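Local coordinates for protein UDP-N-acetylglucosamine pyrophosphorylase (Entamoeba histolytica, PDB 3OC9) that probably catalyses the formation of UDP-N-acetyl-alpha-D-glucosamine and diphosphate from N-acetyl-alpha-D-glucosamine 1-phosphate and UTP, at residues A[22-27]-A[195-200]; A[206-211]-A[319-324]; A[212-217]-A[259-264]; A[275-280]-A[313-318]. All coordinates share one frame; numbering follows the deposited sequence. Where two conformers were deposited one is given.

Interaction 1 (A[22-27]-A[195-200]); sequences EHYYRG and DPNMIG. With SO4 (sulfate ion), chain B.
His-23 O is shared between two helices: it accepts the helical bond of Gly-27 N at 3.0 Å, and Gly-200 CA of segment 195-200 points a C-H at it from 3.3 Å, almost straight at 168°. A matching contact runs from Gly-27 CA to Pro-196 O (3.4 Å), which also takes the helical bond of Gly-200 N. These paired CA-H...O contacts belong to a close helix-helix crossing, 6.6 Å between axes at 94°, with a glycine of each helix at the point where the backbones meet. Beside them, Asn-197 OD1 reaches Tyr-24 CB at 3.5 Å and lies near the plane of the Tyr-24 ring, at its edge, while Pro-196 CB packs against Tyr-24 CD1. The Asn-197 amide is steadied by the N-cap: Asp-195 OD1 receives Asn-197 ND2 on its syn lone pair (3.0 Å) and Asn-197 N from above the carboxylate plane (3.2 Å). The Arg-26 guanidinium reaches a sulfate ion, probably from the crystallisation liquor, NH1 to O4 at 2.9 Å, and its NE forms a salt bridge with Asp-203. The crossing joins helix 21-32 to helix 196-204, with helix 68-87 packing on Tyr-24 and Pro-196, and strand 209-215 lying under Met-198.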
loop_
_atom_site.group_PDB
_atom_site.type_symbol
_atom_site.label_atom_id
_atom_site.label_comp_id
_atom_site.label_asym_id
_atom_site.label_seq_id
_atom_site.Cartn_x
_atom_site.Cartn_y
_atom_site.Cartn_z
ATOM N N GLU A 22 -9.992 -10.926 20.182
ATOM C CA GLU A 22 -10.857 -9.787 20.556
ATOM C C GLU A 22 -10.679 -8.604 19.563
ATOM O O GLU A 22 -11.677 -7.992 19.124
ATOM C CB GLU A 22 -10.621 -9.343 22.018
ATOM C CG GLU A 22 -11.411 -8.077 22.462
ATOM C CD GLU A 22 -10.970 -7.464 23.809
ATOM O OE1 GLU A 22 -9.818 -7.685 24.262
ATOM O OE2 GLU A 22 -11.786 -6.721 24.411
ATOM N N HIS A 23 -9.427 -8.315 19.187
ATOM C CA HIS A 23 -9.136 -7.253 18.196
ATOM C C HIS A 23 -9.734 -7.558 16.809
ATOM O O HIS A 23 -10.341 -6.670 16.182
ATOM C CB HIS A 23 -7.617 -6.984 18.049
ATOM C CG HIS A 23 -6.953 -6.495 19.305
ATOM N ND1 HIS A 23 -5.839 -7.106 19.842
ATOM C CD2 HIS A 23 -7.231 -5.442 20.114
ATOM C CE1 HIS A 23 -5.475 -6.470 20.942
ATOM N NE2 HIS A 23 -6.295 -5.450 21.129
ATOM N N TYR A 24 -9.555 -8.794 16.330
ATOM C CA TYR A 24 -10.127 -9.221 15.028
ATOM C C TYR A 24 -11.655 -9.000 14.969
ATOM O O TYR A 24 -12.174 -8.412 14.011
ATOM C CB TYR A 24 -9.766 -10.696 14.759
ATOM C CG TYR A 24 -10.382 -11.334 13.518
ATOM C CD1 TYR A 24 -9.767 -11.218 12.270
ATOM C CD2 TYR A 24 -11.550 -12.086 13.607
ATOM C CE1 TYR A 24 -10.319 -11.815 11.120
ATOM C CE2 TYR A 24 -12.114 -12.683 12.462
ATOM C CZ TYR A 24 -11.494 -12.537 11.226
ATOM O OH TYR A 24 -12.046 -13.136 10.101
ATOM N N TYR A 25 -12.381 -9.476 15.984
ATOM C CA TYR A 25 -13.849 -9.305 16.004
ATOM C C TYR A 25 -14.337 -7.859 16.186
ATOM O O TYR A 25 -15.381 -7.489 15.633
ATOM C CB TYR A 25 -14.539 -10.283 16.984
ATOM C CG TYR A 25 -14.419 -11.723 16.527
ATOM C CD1 TYR A 25 -15.033 -12.155 15.349
ATOM C CD2 TYR A 25 -13.659 -12.647 17.248
ATOM C CE1 TYR A 25 -14.906 -13.466 14.909
ATOM C CE2 TYR A 25 -13.525 -13.969 16.814
ATOM C CZ TYR A 25 -14.146 -14.366 15.636
ATOM O OH TYR A 25 -14.041 -15.669 15.188
ATOM N N ARG A 26 -13.588 -7.034 16.922
ATOM C CA ARG A 26 -13.911 -5.595 17.002
ATOM C C ARG A 26 -13.744 -4.911 15.624
ATOM O O ARG A 26 -14.504 -3.987 15.264
ATOM C CB ARG A 26 -13.067 -4.896 18.081
ATOM C CG ARG A 26 -13.266 -3.363 18.225
ATOM C CD ARG A 26 -14.674 -2.976 18.680
ATOM N NE ARG A 26 -14.786 -1.527 18.871
ATOM C CZ ARG A 26 -15.932 -0.858 18.950
ATOM N NH1 ARG A 26 -17.094 -1.501 18.855
ATOM N NH2 ARG A 26 -15.917 0.464 19.117
ATOM N N GLY A 27 -12.746 -5.372 14.862
ATOM C CA GLY A 27 -12.544 -4.898 13.480
ATOM C C GLY A 27 -13.739 -5.227 12.576
ATOM O O GLY A 27 -14.223 -4.355 11.848
ATOM N N ASP A 195 -7.618 -4.419 7.070
ATOM C CA ASP A 195 -7.325 -5.613 7.905
ATOM C C ASP A 195 -8.096 -5.525 9.240
ATOM O O ASP A 195 -7.800 -4.639 10.042
ATOM C CB ASP A 195 -5.788 -5.671 8.152
ATOM C CG ASP A 195 -5.343 -6.845 9.046
ATOM O OD1 ASP A 195 -6.177 -7.717 9.352
ATOM O OD2 ASP A 195 -4.146 -6.884 9.466
ATOM N N PRO A 196 -9.075 -6.438 9.497
ATOM C CA PRO A 196 -9.837 -6.324 10.770
ATOM C C PRO A 196 -8.947 -6.365 12.033
ATOM O O PRO A 196 -9.290 -5.707 13.042
ATOM C CB PRO A 196 -10.809 -7.531 10.738
ATOM C CG PRO A 196 -10.743 -8.085 9.368
ATOM C CD PRO A 196 -9.541 -7.540 8.639
ATOM N N ASN A 197 -7.851 -7.145 11.989
ATOM C CA ASN A 197 -6.871 -7.205 13.117
ATOM C C ASN A 197 -6.323 -5.813 13.463
ATOM O O ASN A 197 -6.228 -5.425 14.657
ATOM C CB ASN A 197 -5.688 -8.160 12.791
ATOM C CG ASN A 197 -6.131 -9.603 12.527
ATOM O OD1 ASN A 197 -6.493 -10.331 13.458
ATOM N ND2 ASN A 197 -6.084 -10.025 11.251
ATOM N N MET A 198 -5.982 -5.057 12.419
ATOM C CA MET A 198 -5.380 -3.705 12.572
ATOM C C MET A 198 -6.426 -2.639 13.001
ATOM O O MET A 198 -6.141 -1.772 13.854
ATOM C CB MET A 198 -4.659 -3.349 11.240
ATOM C CG MET A 198 -4.002 -1.970 11.160
ATOM S SD MET A 198 -3.443 -1.672 9.445
ATOM C CE MET A 198 -2.274 -0.362 9.773
ATOM N N ILE A 199 -7.637 -2.706 12.422
ATOM C CA ILE A 199 -8.737 -1.764 12.792
ATOM C C ILE A 199 -9.101 -1.925 14.290
ATOM O O ILE A 199 -9.226 -0.933 15.030
ATOM C CB ILE A 199 -10.006 -1.971 11.882
ATOM C CG1 ILE A 199 -9.682 -1.708 10.401
ATOM C CG2 ILE A 199 -11.258 -1.168 12.403
ATOM C CD1 ILE A 199 -9.228 -0.298 10.043
ATOM N N GLY A 200 -9.228 -3.173 14.744
ATOM C CA GLY A 200 -9.520 -3.439 16.166
ATOM C C GLY A 200 -8.408 -2.999 17.128
ATOM O O GLY A 200 -8.678 -2.444 18.214
HETATM S S SO4 B . -19.751 0.790 19.609
HETATM O O1 SO4 B . -19.237 1.058 18.264
HETATM O O2 SO4 B . -18.937 1.502 20.595
HETATM O O3 SO4 B . -21.136 1.241 19.702
HETATM O O4 SO4 B . -19.695 -0.647 19.876
#

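Interaction 2 (A[206-211]-A[319-324]); sequences QSEICI and ATKVSI
Parallel strand pairing joins Ile-209, Cys-210 and Ile-211 to Val-322, Ser-323 and Ile-324 in the mixed central sheet of this GT-A-type nucleotidyltransferase fold, where strand 322-326 flanks strand 209-215. Ile-209 O accepts Ser-323 N at 3.1 Å, and Ser-323 O accepts Ile-211 N at 3.0 Å with an N-H...O angle of 170°, so Ser-323 bonds through both backbone groups to the residues on either side of Cys-210. The two faces differ in character. On the one with Ile-211, Val-322 and Ile-324, Ile-211 CD1 meets Val-322 CG1 at 3.8 Å. On the face of Cys-210, the Ser-323 hydroxyl lies between the backbone N and the carbonyl carbon (chi1 60°), from where OG forms a hydrogen bond with Ser-207 OG at 2.9 Å; Met-198 and Met-202 of helix 196-204 cover this side.

Before the strands begin, Glu-208 takes over the pairing. Its N donates to Lys-321 O, while its carboxylate reaches back across the gap: OE1 accepts Thr-320 N at 2.9 Å and Lys-321 N at 3.0 Å, both arriving nearly in line with the C-O bond. Two adjacent peptide N-H groups thus grip one oxygen, which would be expected to keep the glutamate ionised. Ala-319 CB packs beside it on Ile-209 CD1. The second carboxylate oxygen, Glu-208 OE2, accepts from a water at 2.7 Å that also contacts Thr-320 OG1.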
loop_
_atom_site.group_PDB
_atom_site.type_symbol
_atom_site.label_atom_id
_atom_site.label_comp_id
_atom_site.label_asym_id
_atom_site.label_seq_id
_atom_site.Cartn_x
_atom_site.Cartn_y
_atom_site.Cartn_z
ATOM N N GLN A 206 -6.850 3.617 20.978
ATOM C CA GLN A 206 -7.216 5.002 20.609
ATOM C C GLN A 206 -6.097 5.782 19.864
ATOM O O GLN A 206 -5.801 6.942 20.185
ATOM C CB GLN A 206 -7.769 5.754 21.830
ATOM C CG GLN A 206 -9.140 5.186 22.305
ATOM C CD GLN A 206 -10.307 5.625 21.424
ATOM O OE1 GLN A 206 -10.716 6.796 21.457
ATOM N NE2 GLN A 206 -10.838 4.701 20.622
ATOM N N SER A 207 -5.494 5.131 18.862
ATOM C CA SER A 207 -4.361 5.707 18.088
ATOM C C SER A 207 -4.832 6.753 17.067
ATOM O O SER A 207 -5.917 6.582 16.488
ATOM C CB SER A 207 -3.646 4.592 17.289
ATOM O OG SER A 207 -3.171 3.539 18.128
ATOM N N GLU A 208 -4.012 7.795 16.829
ATOM C CA GLU A 208 -4.109 8.671 15.614
ATOM C C GLU A 208 -3.512 8.012 14.346
ATOM O O GLU A 208 -4.076 8.118 13.243
ATOM C CB GLU A 208 -3.397 10.011 15.864
ATOM C CG GLU A 208 -4.154 10.932 16.854
ATOM C CD GLU A 208 -3.293 12.101 17.319
ATOM O OE1 GLU A 208 -2.173 11.854 17.794
ATOM O OE2 GLU A 208 -3.754 13.259 17.244
ATOM N N ILE A 209 -2.349 7.376 14.512
ATOM C CA ILE A 209 -1.676 6.616 13.435
ATOM C C ILE A 209 -1.284 5.225 13.960
ATOM O O ILE A 209 -0.745 5.116 15.095
ATOM C CB ILE A 209 -0.371 7.324 12.895
ATOM C CG1 ILE A 209 -0.578 8.836 12.695
ATOM C CG2 ILE A 209 0.101 6.647 11.551
ATOM C CD1 ILE A 209 0.723 9.613 12.325
ATOM N N CYS A 210 -1.552 4.179 13.157
ATOM C CA CYS A 210 -1.024 2.829 13.400
ATOM C C CYS A 210 -0.082 2.465 12.215
ATOM O O CYS A 210 -0.545 2.348 11.045
ATOM C CB CYS A 210 -2.171 1.804 13.560
ATOM S SG CYS A 210 -1.630 0.049 13.886
ATOM N N ILE A 211 1.213 2.271 12.509
ATOM C CA ILE A 211 2.262 2.049 11.465
ATOM C C ILE A 211 2.690 0.564 11.408
ATOM O O ILE A 211 3.261 0.070 12.395
ATOM C CB ILE A 211 3.555 2.910 11.744
ATOM C CG1 ILE A 211 3.200 4.393 11.953
ATOM C CG2 ILE A 211 4.588 2.758 10.593
ATOM C CD1 ILE A 211 4.404 5.299 12.505
ATOM N N ALA A 319 1.599 13.736 15.140
ATOM C CA ALA A 319 0.801 12.890 16.059
ATOM C C ALA A 319 1.360 12.762 17.493
ATOM O O ALA A 319 2.583 12.722 17.671
ATOM C CB ALA A 319 0.622 11.498 15.441
ATOM N N THR A 320 0.472 12.665 18.499
ATOM C CA THR A 320 0.892 12.339 19.894
ATOM C C THR A 320 0.522 10.908 20.349
ATOM O O THR A 320 1.017 10.432 21.392
ATOM C CB THR A 320 0.338 13.332 20.985
ATOM O OG1 THR A 320 -1.091 13.293 21.008
ATOM C CG2 THR A 320 0.815 14.776 20.751
ATOM N N LYS A 321 -0.350 10.230 19.595
ATOM C CA LYS A 321 -0.746 8.850 19.940
ATOM C C LYS A 321 -0.485 7.935 18.737
ATOM O O LYS A 321 -1.258 7.949 17.755
ATOM C CB LYS A 321 -2.217 8.785 20.341
ATOM C CG LYS A 321 -2.560 9.661 21.572
ATOM C CD LYS A 321 -4.054 9.625 21.901
ATOM C CE LYS A 321 -4.485 8.355 22.636
ATOM N NZ LYS A 321 -3.505 7.901 23.664
ATOM N N VAL A 322 0.604 7.163 18.814
ATOM C CA VAL A 322 1.040 6.307 17.671
ATOM C C VAL A 322 1.309 4.875 18.159
ATOM O O VAL A 322 2.019 4.685 19.171
ATOM C CB VAL A 322 2.357 6.859 17.024
ATOM C CG1 VAL A 322 2.884 5.918 15.898
ATOM C CG2 VAL A 322 2.179 8.302 16.502
ATOM N N SER A 323 0.730 3.875 17.488
ATOM C CA SER A 323 1.051 2.470 17.781
ATOM C C SER A 323 1.871 1.828 16.627
ATOM O O SER A 323 1.719 2.236 15.450
ATOM C CB SER A 323 -0.242 1.683 18.107
ATOM O OG SER A 323 -1.184 1.698 17.037
ATOM N N ILE A 324 2.737 0.856 16.972
ATOM C CA ILE A 324 3.634 0.170 16.014
ATOM C C ILE A 324 3.278 -1.335 15.962
ATOM O O ILE A 324 3.354 -2.039 16.983
ATOM C CB ILE A 324 5.151 0.365 16.411
ATOM C CG1 ILE A 324 5.481 1.843 16.689
ATOM C CG2 ILE A 324 6.116 -0.227 15.342
ATOM C CD1 ILE A 324 5.126 2.816 15.539
HETATM O O HOH W 1 -2.545 15.022 18.853
#

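Interaction 3 (A[212-217]-A[259-264]); sequences KIVKKG and GHISIN
An antiparallel strand pair of the central sheet, interrupted where one partner turns a corner, unites segments 212-217 and 259-264. Val-214 and Gly-259 form a hydrogen-bonded pair: Val-214 N donates to Gly-259 O at 3.1 Å, in the carbonyl plane on a lone pair, and Gly-259 N returns a bond to Val-214 O at 3.0 Å. Ile-213 and His-260 follow as the non-hydrogen-bonded pair. The chain then turns at Ser-262, which has a positive phi of 63°, and direct pairing resumes with Lys-212 N to Ile-263 O at 3.2 Å.

A water fills in at the corner. It accepts from Ile-263 N at 3.0 Å and lies 2.9 Å from both Lys-212 O and Asn-264 OD1. The amide of Asn-264 is also held by its ND2, which donates to His-260 NE2 at a nearly straight 169°, with the donor close to the imidazole plane and the ring nitrogen close to the amide plane. Ile-261 points toward strand 212-215: its CG2 meets Val-214 CG2 at 3.8 Å, the two side chains crossing at about a right angle, while CD1 lies against Lys-212 O and CB.

Lys-212 runs extended past Ile-263 CG2, and its NZ forms salt bridges with Glu-332 and with Asp-195 at the start of helix 196-204. Strand 322-326 borders strand 209-215 through bonds of Ile-213 with Phe-325, whereas Asn-264 continues the sheet to Ala-183 of strand 180-184.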
loop_
_atom_site.group_PDB
_atom_site.type_symbol
_atom_site.label_atom_id
_atom_site.label_comp_id
_atom_site.label_asym_id
_atom_site.label_seq_id
_atom_site.Cartn_x
_atom_site.Cartn_y
_atom_site.Cartn_z
ATOM N N LYS A 212 2.423 -0.131 10.287
ATOM C CA LYS A 212 2.936 -1.522 10.094
ATOM C C LYS A 212 4.448 -1.530 9.756
ATOM O O LYS A 212 4.916 -0.716 8.943
ATOM C CB LYS A 212 2.096 -2.328 9.047
ATOM C CG LYS A 212 0.800 -2.969 9.681
ATOM C CD LYS A 212 -0.133 -3.632 8.635
ATOM C CE LYS A 212 -1.148 -4.606 9.295
ATOM N NZ LYS A 212 -2.055 -5.286 8.248
ATOM N N ILE A 213 5.205 -2.438 10.393
ATOM C CA ILE A 213 6.666 -2.537 10.183
ATOM C C ILE A 213 7.113 -3.985 9.960
ATOM O O ILE A 213 6.410 -4.936 10.374
ATOM C CB ILE A 213 7.525 -1.850 11.343
ATOM C CG1 ILE A 213 7.397 -2.574 12.709
ATOM C CG2 ILE A 213 7.151 -0.345 11.489
ATOM C CD1 ILE A 213 8.385 -3.819 12.924
ATOM N N VAL A 214 8.265 -4.136 9.309
ATOM C CA VAL A 214 8.999 -5.420 9.288
ATOM C C VAL A 214 10.313 -5.261 10.083
ATOM O O VAL A 214 10.977 -4.220 9.999
ATOM C CB VAL A 214 9.287 -5.933 7.822
ATOM C CG1 VAL A 214 7.978 -6.318 7.104
ATOM C CG2 VAL A 214 10.115 -4.878 6.957
ATOM N N LYS A 215 10.691 -6.280 10.856
ATOM C CA LYS A 215 12.012 -6.267 11.533
ATOM C C LYS A 215 13.199 -6.279 10.547
ATOM O O LYS A 215 13.317 -7.206 9.718
ATOM C CB LYS A 215 12.132 -7.480 12.458
ATOM C CG LYS A 215 11.425 -7.365 13.778
ATOM C CD LYS A 215 11.918 -8.538 14.666
ATOM C CE LYS A 215 11.467 -8.421 16.089
ATOM N NZ LYS A 215 11.733 -9.705 16.838
ATOM N N LYS A 216 14.066 -5.257 10.622
ATOM C CA LYS A 216 15.207 -5.085 9.671
ATOM C C LYS A 216 16.088 -6.351 9.611
ATOM O O LYS A 216 16.468 -6.878 10.650
ATOM C CB LYS A 216 16.048 -3.853 10.053
ATOM C CG LYS A 216 17.287 -3.572 9.158
ATOM C CD LYS A 216 17.860 -2.146 9.381
ATOM C CE LYS A 216 19.235 -1.992 8.728
ATOM N NZ LYS A 216 19.620 -0.522 8.717
ATOM N N GLY A 217 16.386 -6.818 8.402
ATOM C CA GLY A 217 17.092 -8.108 8.191
ATOM C C GLY A 217 18.618 -8.091 8.116
ATOM O O GLY A 217 19.270 -9.079 8.511
ATOM N N GLY A 259 11.445 -1.323 10.304
ATOM C CA GLY A 259 11.401 -1.025 8.854
ATOM C C GLY A 259 10.030 -0.546 8.367
ATOM O O GLY A 259 9.066 -1.314 8.385
ATOM N N HIS A 260 9.952 0.700 7.869
ATOM C CA HIS A 260 8.653 1.285 7.413
ATOM C C HIS A 260 8.248 0.746 6.035
ATOM O O HIS A 260 8.990 0.921 5.063
ATOM C CB HIS A 260 8.755 2.840 7.365
ATOM C CG HIS A 260 7.574 3.517 6.721
ATOM N ND1 HIS A 260 7.678 4.242 5.549
ATOM C CD2 HIS A 260 6.267 3.581 7.091
ATOM C CE1 HIS A 260 6.480 4.707 5.215
ATOM N NE2 HIS A 260 5.606 4.329 6.140
ATOM N N ILE A 261 7.093 0.083 5.935
ATOM C CA ILE A 261 6.724 -0.569 4.649
ATOM C C ILE A 261 5.454 -0.005 3.964
ATOM O O ILE A 261 4.908 -0.624 3.034
ATOM C CB ILE A 261 6.659 -2.137 4.725
ATOM C CG1 ILE A 261 5.958 -2.588 5.983
ATOM C CG2 ILE A 261 8.078 -2.797 4.549
ATOM C CD1 ILE A 261 4.468 -2.428 5.907
ATOM N N SER A 262 5.006 1.171 4.409
ATOM C CA SER A 262 3.896 1.921 3.755
ATOM C C SER A 262 2.523 1.207 3.757
ATOM O O SER A 262 1.831 1.168 2.728
ATOM C CB SER A 262 4.236 2.367 2.303
ATOM O OG SER A 262 5.339 3.262 2.241
ATOM N N ILE A 263 2.139 0.660 4.911
ATOM C CA ILE A 263 0.734 0.243 5.167
ATOM C C ILE A 263 0.352 0.916 6.507
ATOM O O ILE A 263 0.755 0.432 7.579
ATOM C CB ILE A 263 0.540 -1.318 5.224
ATOM C CG1 ILE A 263 1.112 -2.018 3.973
ATOM C CG2 ILE A 263 -0.990 -1.685 5.409
ATOM C CD1 ILE A 263 1.288 -3.564 4.128
ATOM N N ASN A 264 -0.399 2.034 6.442
ATOM C CA ASN A 264 -0.631 2.932 7.620
ATOM C C ASN A 264 -2.117 3.230 7.833
ATOM O O ASN A 264 -2.830 3.536 6.867
ATOM C CB ASN A 264 0.165 4.267 7.454
ATOM C CG ASN A 264 1.696 4.030 7.361
ATOM O OD1 ASN A 264 2.305 3.513 8.298
ATOM N ND2 ASN A 264 2.309 4.410 6.225
HETATM O O HOH W 2 3.846 1.329 7.246
#

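Interaction 4 (A[275-280]-A[313-318]); sequences AEYQLP and FDVFPL
The Tyr-277 ring has Leu-279 CD2 and a water at its edge, in plane, while Leu-318 CD1, Val-315 CG2 and Asp-314 O approach it obliquely. It is the main piece by which the irregular loop 275-280 packs against the 3-10 segment 313-318, a surface contact without a direct hydrogen bond between the two. CG of Tyr-277 stands anti to the backbone N (chi1 -170°), with the ring directed across to the 3-10 turns. Tyr-277 CD1 lies 3.9 Å from Leu-318 CD1, the two side chains sliding past each other in opposite directions, and Tyr-277 CD2 meets Val-315 CG2 on the other flank at 4.2 Å.

The backbone of 313-318 is coiled by Phe-316 N bonding to Phe-313 O and by Leu-318 N bonding to Val-315 O. Within it Phe-313 CB sits above one face of the Phe-316 ring, offset toward the rim; that ring is turned to the sheet side, onto Ile-209 and Ile-211. Leu-279 CD2 nestles against the peptide that links Asp-314 to Val-315, 3.8 Å from Asp-314 C and equally near Val-315 N. Beyond it Pro-280 crosses the Asp-314 carboxylate, with CG 3.6 Å from OD2.

Water supplies the polar links. One contacts Tyr-277 OH at 2.9 Å and donates to Asp-314 O, joining the phenol to the 3-10 backbone. Asp-314 OD2 is held by His-282 NE2, from just beyond the loop, and a second water donates both to Asp-314 OD2 and to Pro-280 O, each at 2.7 Å.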
loop_
_atom_site.group_PDB
_atom_site.type_symbol
_atom_site.label_atom_id
_atom_site.label_comp_id
_atom_site.label_asym_id
_atom_site.label_seq_id
_atom_site.Cartn_x
_atom_site.Cartn_y
_atom_site.Cartn_z
ATOM N N ALA A 275 -4.322 17.851 7.012
ATOM C CA ALA A 275 -4.664 18.689 5.846
ATOM C C ALA A 275 -4.190 20.148 5.979
ATOM O O ALA A 275 -4.000 20.814 4.966
ATOM C CB ALA A 275 -6.183 18.631 5.545
ATOM N N GLU A 276 -3.961 20.607 7.210
ATOM C CA GLU A 276 -3.524 21.983 7.493
ATOM C C GLU A 276 -2.001 22.145 7.663
ATOM O O GLU A 276 -1.518 23.268 7.792
ATOM C CB GLU A 276 -4.236 22.494 8.757
ATOM C CG GLU A 276 -5.759 22.289 8.733
ATOM C CD GLU A 276 -6.461 23.166 7.702
ATOM O OE1 GLU A 276 -6.030 24.325 7.511
ATOM O OE2 GLU A 276 -7.458 22.713 7.094
ATOM N N TYR A 277 -1.263 21.030 7.641
ATOM C CA TYR A 277 0.172 20.984 7.959
ATOM C C TYR A 277 1.048 21.241 6.732
ATOM O O TYR A 277 0.860 20.615 5.678
ATOM C CB TYR A 277 0.495 19.606 8.576
ATOM C CG TYR A 277 1.887 19.425 9.190
ATOM C CD1 TYR A 277 2.166 19.881 10.486
ATOM C CD2 TYR A 277 2.896 18.752 8.498
ATOM C CE1 TYR A 277 3.437 19.696 11.068
ATOM C CE2 TYR A 277 4.179 18.555 9.072
ATOM C CZ TYR A 277 4.433 19.030 10.360
ATOM O OH TYR A 277 5.680 18.848 10.931
ATOM N N GLN A 278 1.995 22.179 6.860
ATOM C CA GLN A 278 2.946 22.487 5.778
ATOM C C GLN A 278 4.145 21.519 5.765
ATOM O O GLN A 278 5.013 21.571 6.655
ATOM C CB GLN A 278 3.438 23.947 5.888
ATOM N N LEU A 279 4.182 20.634 4.760
ATOM C CA LEU A 279 5.259 19.639 4.596
ATOM C C LEU A 279 6.544 20.218 3.945
ATOM O O LEU A 279 6.455 21.119 3.099
ATOM C CB LEU A 279 4.734 18.423 3.787
ATOM C CG LEU A 279 3.603 17.591 4.449
ATOM C CD1 LEU A 279 2.915 16.661 3.425
ATOM C CD2 LEU A 279 4.124 16.752 5.612
ATOM N N PRO A 280 7.737 19.718 4.338
ATOM C CA PRO A 280 8.996 20.222 3.762
ATOM C C PRO A 280 9.237 19.737 2.309
ATOM O O PRO A 280 8.824 18.629 1.951
ATOM C CB PRO A 280 10.065 19.690 4.723
ATOM C CG PRO A 280 9.460 18.434 5.305
ATOM C CD PRO A 280 7.975 18.711 5.396
ATOM N N PHE A 313 5.150 10.662 4.790
ATOM C CA PHE A 313 5.688 10.265 6.114
ATOM C C PHE A 313 6.284 11.415 6.928
ATOM O O PHE A 313 6.512 11.280 8.145
ATOM C CB PHE A 313 6.619 9.022 6.032
ATOM C CG PHE A 313 7.699 9.117 4.977
ATOM C CD1 PHE A 313 7.538 8.485 3.741
ATOM C CD2 PHE A 313 8.877 9.840 5.219
ATOM C CE1 PHE A 313 8.529 8.570 2.750
ATOM C CE2 PHE A 313 9.890 9.925 4.234
ATOM C CZ PHE A 313 9.708 9.293 2.993
ATOM N N ASP A 314 6.504 12.576 6.294
ATOM C CA ASP A 314 6.891 13.768 7.071
ATOM C C ASP A 314 5.763 14.305 7.971
ATOM O O ASP A 314 6.009 15.209 8.775
ATOM C CB ASP A 314 7.450 14.899 6.161
ATOM C CG ASP A 314 8.853 14.587 5.613
ATOM O OD1 ASP A 314 9.678 13.949 6.326
ATOM O OD2 ASP A 314 9.152 14.993 4.455
ATOM N N VAL A 315 4.553 13.732 7.853
ATOM C CA VAL A 315 3.423 14.078 8.745
ATOM C C VAL A 315 3.465 13.344 10.108
ATOM O O VAL A 315 2.837 13.798 11.071
ATOM C CB VAL A 315 2.022 13.914 8.054
ATOM C CG1 VAL A 315 1.450 12.500 8.222
ATOM C CG2 VAL A 315 1.037 14.966 8.603
ATOM N N PHE A 316 4.246 12.264 10.195
ATOM C CA PHE A 316 4.284 11.435 11.431
ATOM C C PHE A 316 4.552 12.206 12.757
ATOM O O PHE A 316 3.902 11.901 13.775
ATOM C CB PHE A 316 5.240 10.207 11.313
ATOM C CG PHE A 316 4.814 9.113 10.311
ATOM C CD1 PHE A 316 3.609 9.152 9.587
ATOM C CD2 PHE A 316 5.674 8.011 10.118
ATOM C CE1 PHE A 316 3.273 8.097 8.663
ATOM C CE2 PHE A 316 5.349 6.947 9.193
ATOM C CZ PHE A 316 4.142 6.987 8.484
ATOM N N PRO A 317 5.492 13.199 12.768
ATOM C CA PRO A 317 5.762 13.884 14.064
ATOM C C PRO A 317 4.637 14.824 14.577
ATOM O O PRO A 317 4.690 15.292 15.738
ATOM C CB PRO A 317 7.083 14.647 13.822
ATOM C CG PRO A 317 7.341 14.598 12.345
ATOM C CD PRO A 317 6.504 13.507 11.730
ATOM N N LEU A 318 3.625 15.076 13.739
ATOM C CA LEU A 318 2.431 15.830 14.174
ATOM C C LEU A 318 1.589 15.066 15.219
ATOM O O LEU A 318 0.933 15.676 16.086
ATOM C CB LEU A 318 1.571 16.227 12.953
ATOM C CG LEU A 318 0.276 17.048 13.150
ATOM C CD1 LEU A 318 0.556 18.431 13.735
ATOM C CD2 LEU A 318 -0.476 17.183 11.834
HETATM O O HOH W 3 7.544 17.365 9.344
HETATM O O HOH W 4 7.507 16.366 2.783
#

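How the interactions relate
From the N terminus, helix 21-32 comes first, and interaction 1 closes a loop of some 170 residues when helix 196-204 crosses it. The chain passes directly into strand 209-215, whose first half opens interaction 2 and whose second half opens interaction 3. Interaction 3 closes first, at 259-264; interaction 4 then opens and closes, so both lie within the long loop that interaction 2 completes at 319-324. Interactions 2 and 3 share one strand and one sheet. Phe-316 of interaction 4 packs against residues of both interaction 2 and interaction 3. Helix 196-204, the later helix of interaction 1, is joined to the same sheet by a salt bridge and by side-chain packing.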